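Local coordinates for protein putative lipase/esterase (Lactobacillus plantarum WCFS1, PDB 3BXP) that probably hydrolyses carboxylic ester bonds as an alpha/beta-hydrolase of the lipase/esterase type, its natural substrate being unknown, at residues 121-132 / 180-191; 87-98 / 139-147. All coordinates share one frame; numbering follows the deposited sequence.

Contact 1. Residues 121-132 / 180-191; sequences HVVATYNGVATQ and LWAAQRLVTPAS
Leu186 and Ala183, from the short 3-10 turn 183-186, press their side chains against one flank of helix 121-129. Ala183 CB rests against Ala124 CB, 3.9 Å away, and against Thr125 OG1 as well, while a water bridges Ala124 O and Ala183 O, donating to both. One turn further along, Leu186 is placed over Gly128, where the two backbones come close: Gly128 CA lies 3.5 Å from Leu186 O. With no side chain on Gly128, the turn sits directly on the helix. With its CG anti to its own carbonyl carbon (chi1 -54°), Leu186 runs alongside Val129, pointing the same way, and its CD1 meets Val129 CG2 at 4.0 Å. Leu180 CD2 joins the same apolar patch, crossing Thr125 at about a right angle with 3.6 Å between it and Thr125 CG2.

Polar groups lie at both ends. His121 NE2 donates to Trp181 O at 3.2 Å in a nearly straight bond (165°); the acceptor lies close to the imidazole plane, whereas the donor stands above the plane of the carbonyl. Because His121 ND1 is bonded to Tyr83 OH, the ring is held through both nitrogens. At the far end a second water gathers Thr131 OG1, Thr188 OG1 and Ser191 OG, and Thr131 OG1 also donates to Asn127 O at 2.5 Å.

Chemically, this is an apolar centre of small and branched side chains crossed by one water bridge, in which water supplies the hydrogen bonds that link the helical carbonyl of Ala124 to the 3-10 turn and a fixed histidine ties the loop to the helix.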
loop_
_atom_site.group_PDB
_atom_site.type_symbol
_atom_site.label_atom_id
_atom_site.label_comp_id
_atom_site.label_asym_id
_atom_site.label_seq_id
_atom_site.Cartn_x
_atom_site.Cartn_y
_atom_site.Cartn_z
ATOM N N HIS B 121 -12.858 -6.712 -10.409
ATOM C CA HIS B 121 -12.866 -6.180 -11.787
ATOM C C HIS B 121 -14.177 -5.479 -12.041
ATOM O O HIS B 121 -14.221 -4.368 -12.538
ATOM C CB HIS B 121 -12.632 -7.236 -12.799
ATOM C CG HIS B 121 -12.346 -6.699 -14.154
ATOM N ND1 HIS B 121 -13.329 -6.518 -15.117
ATOM C CD2 HIS B 121 -11.201 -6.236 -14.698
ATOM C CE1 HIS B 121 -12.769 -6.047 -16.218
ATOM N NE2 HIS B 121 -11.479 -5.868 -15.990
ATOM N N VAL B 122 -15.260 -6.112 -11.660
ATOM C CA VAL B 122 -16.585 -5.498 -11.843
ATOM C C VAL B 122 -16.688 -4.117 -11.158
ATOM O O VAL B 122 -17.100 -3.113 -11.787
ATOM C CB VAL B 122 -17.749 -6.457 -11.352
ATOM C CG1 VAL B 122 -19.096 -5.724 -11.398
ATOM C CG2 VAL B 122 -17.797 -7.764 -12.157
ATOM N N VAL B 123 -16.335 -4.079 -9.864
ATOM C CA VAL B 123 -16.342 -2.832 -9.069
ATOM C C VAL B 123 -15.421 -1.733 -9.636
ATOM O O VAL B 123 -15.789 -0.550 -9.747
ATOM C CB VAL B 123 -16.078 -3.141 -7.558
ATOM C CG1 VAL B 123 -15.942 -1.851 -6.749
ATOM C CG2 VAL B 123 -17.221 -4.006 -7.017
ATOM N N ALA B 124 -14.189 -2.111 -9.961
ATOM C CA ALA B 124 -13.203 -1.151 -10.455
ATOM C C ALA B 124 -13.666 -0.604 -11.787
ATOM O O ALA B 124 -13.614 0.603 -12.074
ATOM C CB ALA B 124 -11.800 -1.819 -10.539
ATOM N N THR B 125 -14.215 -1.480 -12.606
ATOM C CA THR B 125 -14.717 -1.033 -13.914
ATOM C C THR B 125 -15.934 -0.096 -13.707
ATOM O O THR B 125 -16.064 0.938 -14.388
ATOM C CB THR B 125 -15.094 -2.241 -14.768
ATOM O OG1 THR B 125 -13.909 -3.046 -14.980
ATOM C CG2 THR B 125 -15.684 -1.822 -16.155
ATOM N N TYR B 126 -16.828 -0.478 -12.794
ATOM C CA TYR B 126 -17.995 0.334 -12.444
ATOM C C TYR B 126 -17.574 1.725 -11.990
ATOM O O TYR B 126 -18.181 2.784 -12.359
ATOM C CB TYR B 126 -18.871 -0.356 -11.384
ATOM C CG TYR B 126 -20.254 0.293 -11.312
ATOM C CD1 TYR B 126 -21.245 -0.069 -12.218
ATOM C CD2 TYR B 126 -20.550 1.238 -10.353
ATOM C CE1 TYR B 126 -22.494 0.509 -12.164
ATOM C CE2 TYR B 126 -21.790 1.845 -10.320
ATOM C CZ TYR B 126 -22.758 1.464 -11.206
ATOM O OH TYR B 126 -24.009 2.106 -11.129
ATOM N N ASN B 127 -16.525 1.740 -11.190
ATOM C CA ASN B 127 -16.063 2.986 -10.594
ATOM C C ASN B 127 -15.668 3.977 -11.700
ATOM O O ASN B 127 -15.841 5.210 -11.576
ATOM C CB ASN B 127 -14.915 2.753 -9.602
ATOM C CG ASN B 127 -14.725 3.925 -8.676
ATOM O OD1 ASN B 127 -15.667 4.697 -8.433
ATOM N ND2 ASN B 127 -13.506 4.110 -8.174
ATOM N N GLY B 128 -15.165 3.433 -12.794
ATOM C CA GLY B 128 -14.779 4.226 -13.966
ATOM C C GLY B 128 -15.908 4.637 -14.883
ATOM O O GLY B 128 -16.111 5.791 -15.184
ATOM N N VAL B 129 -16.647 3.650 -15.332
ATOM C CA VAL B 129 -17.813 3.833 -16.188
ATOM C C VAL B 129 -18.961 4.661 -15.586
ATOM O O VAL B 129 -19.512 5.531 -16.257
ATOM C CB VAL B 129 -18.376 2.446 -16.593
ATOM C CG1 VAL B 129 -19.705 2.568 -17.340
ATOM C CG2 VAL B 129 -17.358 1.725 -17.439
ATOM N N ALA B 130 -19.319 4.359 -14.340
ATOM C CA ALA B 130 -20.506 4.932 -13.683
ATOM C C ALA B 130 -20.297 6.406 -13.316
ATOM O O ALA B 130 -21.255 7.049 -12.920
ATOM C CB ALA B 130 -20.946 4.125 -12.397
ATOM N N THR B 131 -19.054 6.897 -13.447
ATOM C CA THR B 131 -18.668 8.235 -12.998
ATOM C C THR B 131 -18.289 9.106 -14.195
ATOM O O THR B 131 -17.848 10.263 -14.047
ATOM C CB THR B 131 -17.480 8.195 -11.952
ATOM O OG1 THR B 131 -16.385 7.504 -12.534
ATOM C CG2 THR B 131 -17.856 7.556 -10.603
ATOM N N GLN B 132 -18.479 8.564 -15.395
ATOM C CA GLN B 132 -18.312 9.327 -16.668
ATOM C C GLN B 132 -19.603 9.347 -17.494
ATOM O O GLN B 132 -20.073 8.308 -17.954
ATOM C CB GLN B 132 -17.226 8.703 -17.532
ATOM C CG GLN B 132 -15.895 8.763 -16.926
ATOM C CD GLN B 132 -14.848 8.050 -17.731
ATOM O OE1 GLN B 132 -14.674 8.333 -18.906
ATOM N NE2 GLN B 132 -14.110 7.147 -17.092
ATOM N N LEU B 180 -13.242 -2.534 -21.813
ATOM C CA LEU B 180 -13.511 -2.949 -20.430
ATOM C C LEU B 180 -12.440 -3.881 -19.957
ATOM O O LEU B 180 -12.547 -4.427 -18.865
ATOM C CB LEU B 180 -14.865 -3.634 -20.329
ATOM C CG LEU B 180 -16.042 -2.736 -20.659
ATOM C CD1 LEU B 180 -17.363 -3.530 -20.728
ATOM C CD2 LEU B 180 -16.075 -1.569 -19.701
ATOM N N TRP B 181 -11.408 -4.107 -20.783
ATOM C CA TRP B 181 -10.343 -5.035 -20.345
ATOM C C TRP B 181 -9.543 -4.538 -19.155
ATOM O O TRP B 181 -9.255 -5.307 -18.223
ATOM C CB TRP B 181 -9.419 -5.390 -21.507
ATOM C CG TRP B 181 -10.050 -6.324 -22.429
ATOM C CD1 TRP B 181 -11.219 -7.009 -22.250
ATOM C CD2 TRP B 181 -9.561 -6.695 -23.730
ATOM N NE1 TRP B 181 -11.490 -7.793 -23.373
ATOM C CE2 TRP B 181 -10.476 -7.615 -24.279
ATOM C CE3 TRP B 181 -8.432 -6.329 -24.478
ATOM C CZ2 TRP B 181 -10.296 -8.177 -25.540
ATOM C CZ3 TRP B 181 -8.260 -6.885 -25.730
ATOM C CH2 TRP B 181 -9.186 -7.800 -26.245
ATOM N N ALA B 182 -9.159 -3.273 -19.229
ATOM C CA ALA B 182 -8.226 -2.635 -18.301
ATOM C C ALA B 182 -8.902 -1.527 -17.533
ATOM O O ALA B 182 -9.025 -0.387 -18.005
ATOM C CB ALA B 182 -7.007 -2.115 -19.054
ATOM N N ALA B 183 -9.358 -1.854 -16.322
ATOM C CA ALA B 183 -10.120 -0.936 -15.511
ATOM C C ALA B 183 -9.336 0.318 -15.135
ATOM O O ALA B 183 -9.884 1.360 -14.923
ATOM C CB ALA B 183 -10.633 -1.618 -14.233
ATOM N N GLN B 184 -8.027 0.216 -15.024
ATOM C CA GLN B 184 -7.245 1.382 -14.638
ATOM C C GLN B 184 -7.302 2.450 -15.744
ATOM O O GLN B 184 -7.098 3.646 -15.505
ATOM C CB GLN B 184 -5.812 0.973 -14.330
ATOM C CG GLN B 184 -4.890 0.637 -15.492
ATOM C CD GLN B 184 -5.051 -0.767 -16.103
ATOM O OE1 GLN B 184 -6.054 -1.453 -15.845
ATOM N NE2 GLN B 184 -4.048 -1.210 -16.889
ATOM N N ARG B 185 -7.542 1.999 -16.968
ATOM C CA ARG B 185 -7.588 2.907 -18.101
ATOM C C ARG B 185 -8.869 3.745 -18.126
ATOM O O ARG B 185 -8.986 4.709 -18.911
ATOM C CB ARG B 185 -7.414 2.189 -19.430
ATOM C CG ARG B 185 -6.041 1.581 -19.623
ATOM C CD ARG B 185 -5.945 0.955 -21.017
ATOM N NE ARG B 185 -4.636 0.363 -21.282
ATOM C CZ ARG B 185 -3.537 1.078 -21.461
ATOM N NH1 ARG B 185 -3.608 2.400 -21.370
ATOM N NH2 ARG B 185 -2.375 0.485 -21.710
ATOM N N LEU B 186 -9.810 3.412 -17.259
ATOM C CA LEU B 186 -11.091 4.118 -17.180
ATOM C C LEU B 186 -11.145 5.076 -15.983
ATOM O O LEU B 186 -12.177 5.710 -15.709
ATOM C CB LEU B 186 -12.254 3.123 -17.103
ATOM C CG LEU B 186 -12.328 2.053 -18.216
ATOM C CD1 LEU B 186 -13.489 1.074 -18.047
ATOM C CD2 LEU B 186 -12.413 2.701 -19.555
ATOM N N VAL B 187 -10.027 5.163 -15.260
ATOM C CA VAL B 187 -9.917 6.066 -14.111
ATOM C C VAL B 187 -9.865 7.522 -14.627
ATOM O O VAL B 187 -9.201 7.812 -15.627
ATOM C CB VAL B 187 -8.676 5.767 -13.232
ATOM C CG1 VAL B 187 -8.467 6.859 -12.159
ATOM C CG2 VAL B 187 -8.791 4.329 -12.609
ATOM N N THR B 188 -10.595 8.393 -13.941
ATOM C CA THR B 188 -10.564 9.846 -14.194
ATOM C C THR B 188 -10.717 10.538 -12.818
ATOM O O THR B 188 -10.912 9.886 -11.810
ATOM C CB THR B 188 -11.716 10.328 -15.115
ATOM O OG1 THR B 188 -12.963 10.289 -14.397
ATOM C CG2 THR B 188 -11.803 9.487 -16.420
ATOM N N PRO B 189 -10.543 11.850 -12.773
ATOM C CA PRO B 189 -10.703 12.502 -11.484
ATOM C C PRO B 189 -12.102 12.335 -10.904
ATOM O O PRO B 189 -12.314 12.636 -9.725
ATOM C CB PRO B 189 -10.391 13.966 -11.832
ATOM C CG PRO B 189 -9.379 13.817 -12.907
ATOM C CD PRO B 189 -9.959 12.757 -13.768
ATOM N N ALA B 190 -13.037 11.860 -11.714
ATOM C CA ALA B 190 -14.432 11.630 -11.280
ATOM C C ALA B 190 -14.630 10.287 -10.553
ATOM O O ALA B 190 -15.684 10.039 -9.965
ATOM C CB ALA B 190 -15.387 11.703 -12.489
ATOM N N SER B 191 -13.646 9.397 -10.659
ATOM C CA SER B 191 -13.732 8.076 -10.031
ATOM C C SER B 191 -13.906 8.296 -8.520
ATOM O O SER B 191 -13.302 9.216 -7.966
ATOM C CB SER B 191 -12.481 7.231 -10.293
ATOM O OG SER B 191 -12.399 6.857 -11.661
HETATM O O HOH W 1 -12.148 2.254 -13.621
HETATM O O HOH W 2 -13.970 7.772 -13.815
#

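Contact 2. Residues 87-98 / 139-147; sequences LQQLGATIDWIT and YHLDHYQGQ
Tyr144 lays one ring face on the backbone of helix 87-98, with Ala92 N 3.8 Å above the ring centre and Gly91 C nearer the rim. Gly91 has no side chain, and the ring lies directly on its backbone. Ala92 CB adds a methyl contact with Tyr144 CE1 at 3.7 Å, and the phenol oxygen, passing Gln88, is hydrogen-bonded to Thr11 OG1. Beside the ring, Leu141 CD2 packs on the backbone of Leu87 and Gln88.

Two hydrogen bonds pin the loop near its ends. Gln88, extended beyond CG, sends NE2 to Tyr139 O at 3.1 Å; the acceptor lies in the amide plane, but the donor stands well above the carbonyl plane. This carbonyl lies at the Schellman motif that closes helix 133-138, with His140 as its C-prime residue. At the other end Asp95 has its CG anti to the backbone N (chi1 -173°), which brings OD2 to Gln145 N at 2.8 Å in an almost linear bond (174°), on the anti side of the carboxylate. Close by, a water lies within hydrogen-bonding distance of both Gly91 O and Gln145 O.

Toward Gln145 and Gly146 the loop is more exposed. The tail of Gln145 leads away from the helix, and Gly146 CA meets Thr98 CG2 at 3.8 Å, though Gly146 C still packs on CG2 of the buried Ile94.

The loop thus joins helix 133-138 to strand 150-154 across one side of helix 85-99. Other sides of that helix rest on strands 16-23 and 35-41, through Phe16 and Ile39, and on helix 118-129, where Leu87 touches Thr125.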
loop_
_atom_site.group_PDB
_atom_site.type_symbol
_atom_site.label_atom_id
_atom_site.label_comp_id
_atom_site.label_asym_id
_atom_site.label_seq_id
_atom_site.Cartn_x
_atom_site.Cartn_y
_atom_site.Cartn_z
ATOM N N LEU B 87 -22.132 -4.824 -15.186
ATOM C CA LEU B 87 -22.187 -3.372 -14.906
ATOM C C LEU B 87 -23.649 -2.889 -14.732
ATOM O O LEU B 87 -23.978 -2.176 -13.780
ATOM C CB LEU B 87 -21.498 -2.567 -16.018
ATOM C CG LEU B 87 -20.024 -2.791 -16.240
ATOM C CD1 LEU B 87 -19.589 -2.062 -17.504
ATOM C CD2 LEU B 87 -19.205 -2.339 -15.030
ATOM N N GLN B 88 -24.521 -3.368 -15.617
ATOM C CA GLN B 88 -25.973 -3.067 -15.589
ATOM C C GLN B 88 -26.608 -3.645 -14.323
ATOM O O GLN B 88 -27.379 -2.977 -13.635
ATOM C CB GLN B 88 -26.639 -3.549 -16.891
ATOM C CG GLN B 88 -26.104 -2.781 -18.099
ATOM C CD GLN B 88 -26.331 -3.387 -19.488
ATOM O OE1 GLN B 88 -26.612 -4.560 -19.668
ATOM N NE2 GLN B 88 -26.119 -2.557 -20.494
ATOM N N GLN B 89 -26.204 -4.867 -13.963
ATOM C CA GLN B 89 -26.712 -5.528 -12.742
ATOM C C GLN B 89 -26.278 -4.819 -11.465
ATOM O O GLN B 89 -27.038 -4.708 -10.524
ATOM C CB GLN B 89 -26.238 -6.972 -12.702
ATOM C CG GLN B 89 -26.774 -7.851 -13.811
ATOM C CD GLN B 89 -26.083 -9.216 -13.922
ATOM O OE1 GLN B 89 -24.910 -9.417 -13.528
ATOM N NE2 GLN B 89 -26.823 -10.178 -14.491
ATOM N N LEU B 90 -25.050 -4.338 -11.454
ATOM C CA LEU B 90 -24.546 -3.606 -10.302
ATOM C C LEU B 90 -25.333 -2.268 -10.234
ATOM O O LEU B 90 -25.781 -1.864 -9.180
ATOM C CB LEU B 90 -23.057 -3.385 -10.422
ATOM C CG LEU B 90 -22.328 -2.593 -9.336
ATOM C CD1 LEU B 90 -22.799 -2.944 -7.895
ATOM C CD2 LEU B 90 -20.808 -2.772 -9.487
ATOM N N GLY B 91 -25.514 -1.618 -11.376
ATOM C CA GLY B 91 -26.379 -0.445 -11.419
ATOM C C GLY B 91 -27.819 -0.701 -10.959
ATOM O O GLY B 91 -28.424 0.139 -10.252
ATOM N N ALA B 92 -28.394 -1.810 -11.433
ATOM C CA ALA B 92 -29.739 -2.221 -11.050
ATOM C C ALA B 92 -29.829 -2.521 -9.536
ATOM O O ALA B 92 -30.863 -2.303 -8.918
ATOM C CB ALA B 92 -30.207 -3.415 -11.883
ATOM N N THR B 93 -28.735 -3.010 -8.956
ATOM C CA THR B 93 -28.701 -3.379 -7.524
ATOM C C THR B 93 -28.653 -2.104 -6.667
ATOM O O THR B 93 -29.304 -1.996 -5.584
ATOM C CB THR B 93 -27.501 -4.326 -7.216
ATOM O OG1 THR B 93 -27.562 -5.490 -8.046
ATOM C CG2 THR B 93 -27.483 -4.746 -5.748
ATOM N N ILE B 94 -27.834 -1.172 -7.103
ATOM C CA ILE B 94 -27.794 0.130 -6.466
ATOM C C ILE B 94 -29.204 0.774 -6.530
ATOM O O ILE B 94 -29.738 1.273 -5.518
ATOM C CB ILE B 94 -26.745 1.062 -7.103
ATOM C CG1 ILE B 94 -25.302 0.560 -6.795
ATOM C CG2 ILE B 94 -26.947 2.473 -6.593
ATOM C CD1 ILE B 94 -24.199 1.193 -7.696
ATOM N N ASP B 95 -29.820 0.737 -7.698
ATOM C CA ASP B 95 -31.197 1.243 -7.831
ATOM C C ASP B 95 -32.159 0.533 -6.884
ATOM O O ASP B 95 -32.895 1.138 -6.105
ATOM C CB ASP B 95 -31.631 1.053 -9.273
ATOM C CG ASP B 95 -32.970 1.678 -9.584
ATOM O OD1 ASP B 95 -33.942 1.185 -9.045
ATOM O OD2 ASP B 95 -33.061 2.597 -10.409
ATOM N N TRP B 96 -32.087 -0.791 -6.872
ATOM C CA TRP B 96 -32.962 -1.545 -5.968
ATOM C C TRP B 96 -32.780 -1.123 -4.495
ATOM O O TRP B 96 -33.740 -0.886 -3.753
ATOM C CB TRP B 96 -32.759 -3.049 -6.163
ATOM C CG TRP B 96 -33.659 -3.858 -5.303
ATOM C CD1 TRP B 96 -34.994 -4.151 -5.522
ATOM C CD2 TRP B 96 -33.305 -4.499 -4.063
ATOM N NE1 TRP B 96 -35.466 -4.938 -4.486
ATOM C CE2 TRP B 96 -34.457 -5.154 -3.587
ATOM C CE3 TRP B 96 -32.111 -4.591 -3.317
ATOM C CZ2 TRP B 96 -34.451 -5.895 -2.388
ATOM C CZ3 TRP B 96 -32.123 -5.315 -2.125
ATOM C CH2 TRP B 96 -33.287 -5.954 -1.685
ATOM N N ILE B 97 -31.529 -0.947 -4.084
ATOM C CA ILE B 97 -31.232 -0.516 -2.716
ATOM C C ILE B 97 -31.932 0.811 -2.445
ATOM O O ILE B 97 -32.490 0.983 -1.371
ATOM C CB ILE B 97 -29.708 -0.425 -2.474
ATOM C CG1 ILE B 97 -29.113 -1.856 -2.349
ATOM C CG2 ILE B 97 -29.389 0.440 -1.256
ATOM C CD1 ILE B 97 -27.632 -1.971 -2.549
ATOM N N THR B 98 -31.887 1.742 -3.396
ATOM C CA THR B 98 -32.541 3.028 -3.180
ATOM C C THR B 98 -34.040 2.853 -2.955
ATOM O O THR B 98 -34.641 3.558 -2.161
ATOM C CB THR B 98 -32.283 4.105 -4.288
ATOM O OG1 THR B 98 -32.895 3.756 -5.534
ATOM C CG2 THR B 98 -30.815 4.350 -4.474
ATOM N N TYR B 139 -23.277 2.386 -21.740
ATOM C CA TYR B 139 -23.483 1.078 -21.066
ATOM C C TYR B 139 -24.837 1.063 -20.361
ATOM O O TYR B 139 -25.153 0.185 -19.536
ATOM C CB TYR B 139 -22.319 0.764 -20.104
ATOM C CG TYR B 139 -21.046 0.457 -20.876
ATOM C CD1 TYR B 139 -20.917 -0.716 -21.628
ATOM C CD2 TYR B 139 -19.998 1.315 -20.851
ATOM C CE1 TYR B 139 -19.778 -0.986 -22.350
ATOM C CE2 TYR B 139 -18.842 1.062 -21.554
ATOM C CZ TYR B 139 -18.734 -0.088 -22.316
ATOM O OH TYR B 139 -17.573 -0.356 -23.022
ATOM N N HIS B 140 -25.633 2.065 -20.721
ATOM C CA HIS B 140 -27.025 2.120 -20.344
ATOM C C HIS B 140 -27.227 2.194 -18.848
ATOM O O HIS B 140 -28.147 1.554 -18.358
ATOM C CB HIS B 140 -27.738 0.880 -20.902
ATOM C CG HIS B 140 -27.568 0.708 -22.388
ATOM N ND1 HIS B 140 -28.388 1.325 -23.310
ATOM C CD2 HIS B 140 -26.652 0.014 -23.104
ATOM C CE1 HIS B 140 -27.990 1.008 -24.531
ATOM N NE2 HIS B 140 -26.939 0.214 -24.435
ATOM N N LEU B 141 -26.383 2.952 -18.139
ATOM C CA LEU B 141 -26.394 3.023 -16.669
ATOM C C LEU B 141 -27.211 4.216 -16.199
ATOM O O LEU B 141 -27.425 4.443 -14.994
ATOM C CB LEU B 141 -24.984 3.134 -16.065
ATOM C CG LEU B 141 -23.973 2.011 -16.266
ATOM C CD1 LEU B 141 -22.685 2.224 -15.422
ATOM C CD2 LEU B 141 -24.630 0.643 -16.053
ATOM N N ASP B 142 -27.641 5.016 -17.157
ATOM C CA ASP B 142 -28.385 6.229 -16.839
ATOM C C ASP B 142 -29.879 5.914 -16.720
ATOM O O ASP B 142 -30.705 6.801 -16.543
ATOM C CB ASP B 142 -28.097 7.332 -17.871
ATOM C CG ASP B 142 -28.314 6.881 -19.311
ATOM O OD1 ASP B 142 -28.912 5.807 -19.537
ATOM O OD2 ASP B 142 -27.890 7.626 -20.221
ATOM N N HIS B 143 -30.208 4.632 -16.799
ATOM C CA HIS B 143 -31.550 4.170 -16.553
ATOM C C HIS B 143 -31.759 3.887 -15.049
ATOM O O HIS B 143 -32.872 3.676 -14.575
ATOM C CB HIS B 143 -31.803 2.940 -17.430
ATOM C CG HIS B 143 -31.713 3.250 -18.899
ATOM N ND1 HIS B 143 -30.692 4.013 -19.438
ATOM C CD2 HIS B 143 -32.539 2.947 -19.931
ATOM C CE1 HIS B 143 -30.884 4.147 -20.739
ATOM N NE2 HIS B 143 -31.991 3.502 -21.064
ATOM N N TYR B 144 -30.674 3.917 -14.287
ATOM C CA TYR B 144 -30.751 3.511 -12.890
ATOM C C TYR B 144 -30.490 4.672 -11.956
ATOM O O TYR B 144 -29.686 5.519 -12.227
ATOM C CB TYR B 144 -29.687 2.439 -12.579
ATOM C CG TYR B 144 -29.729 1.266 -13.511
ATOM C CD1 TYR B 144 -30.796 0.406 -13.509
ATOM C CD2 TYR B 144 -28.674 1.017 -14.365
ATOM C CE1 TYR B 144 -30.834 -0.678 -14.365
ATOM C CE2 TYR B 144 -28.679 -0.053 -15.194
ATOM C CZ TYR B 144 -29.770 -0.900 -15.208
ATOM O OH TYR B 144 -29.774 -1.966 -16.088
ATOM N N GLN B 145 -31.172 4.633 -10.821
ATOM C CA GLN B 145 -30.960 5.548 -9.695
ATOM C C GLN B 145 -29.874 5.097 -8.761
ATOM O O GLN B 145 -29.614 3.895 -8.591
ATOM C CB GLN B 145 -32.267 5.678 -8.895
ATOM C CG GLN B 145 -33.357 6.413 -9.602
ATOM C CD GLN B 145 -33.031 7.844 -9.836
ATOM O OE1 GLN B 145 -32.754 8.535 -8.915
ATOM N NE2 GLN B 145 -33.041 8.285 -11.067
ATOM N N GLY B 146 -29.260 6.077 -8.113
ATOM C CA GLY B 146 -28.387 5.876 -6.980
ATOM C C GLY B 146 -26.966 5.894 -7.460
ATOM O O GLY B 146 -26.690 5.630 -8.644
ATOM N N GLN B 147 -26.063 6.254 -6.568
ATOM C CA GLN B 147 -24.632 6.201 -6.869
ATOM C C GLN B 147 -23.815 5.872 -5.634
ATOM O O GLN B 147 -24.170 6.157 -4.536
ATOM C CB GLN B 147 -24.127 7.473 -7.533
ATOM C CG GLN B 147 -24.474 8.764 -6.811
ATOM C CD GLN B 147 -24.116 9.990 -7.652
ATOM O OE1 GLN B 147 -24.687 10.218 -8.725
ATOM N NE2 GLN B 147 -23.145 10.759 -7.179
HETATM O O HOH W 3 -27.279 2.779 -10.145
#

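Overall arrangement
Contacts 1 and 2, with centres about 15 Å apart, interlock along the chain: segment 87-98, segment 121-132, loop 139-147 and loop 180-191 follow in alternating order. They meet where Tyr126 OH approaches Gly91 CA at 3.5 Å and Val129 CG1 approaches Leu141 CD1 at 3.6 Å, so residues of 121-132 touch both segments of contact 2. Helix 118-129 begins within the GxSxG sequence Gly115 to Gly119, consistent with the nucleophile elbow of an alpha/beta-hydrolase, and the His121 side chain lies near it without touching. A bound HEPES molecule is about 10 Å from the Leu180 side chain and about 9 Å from that of Gln88.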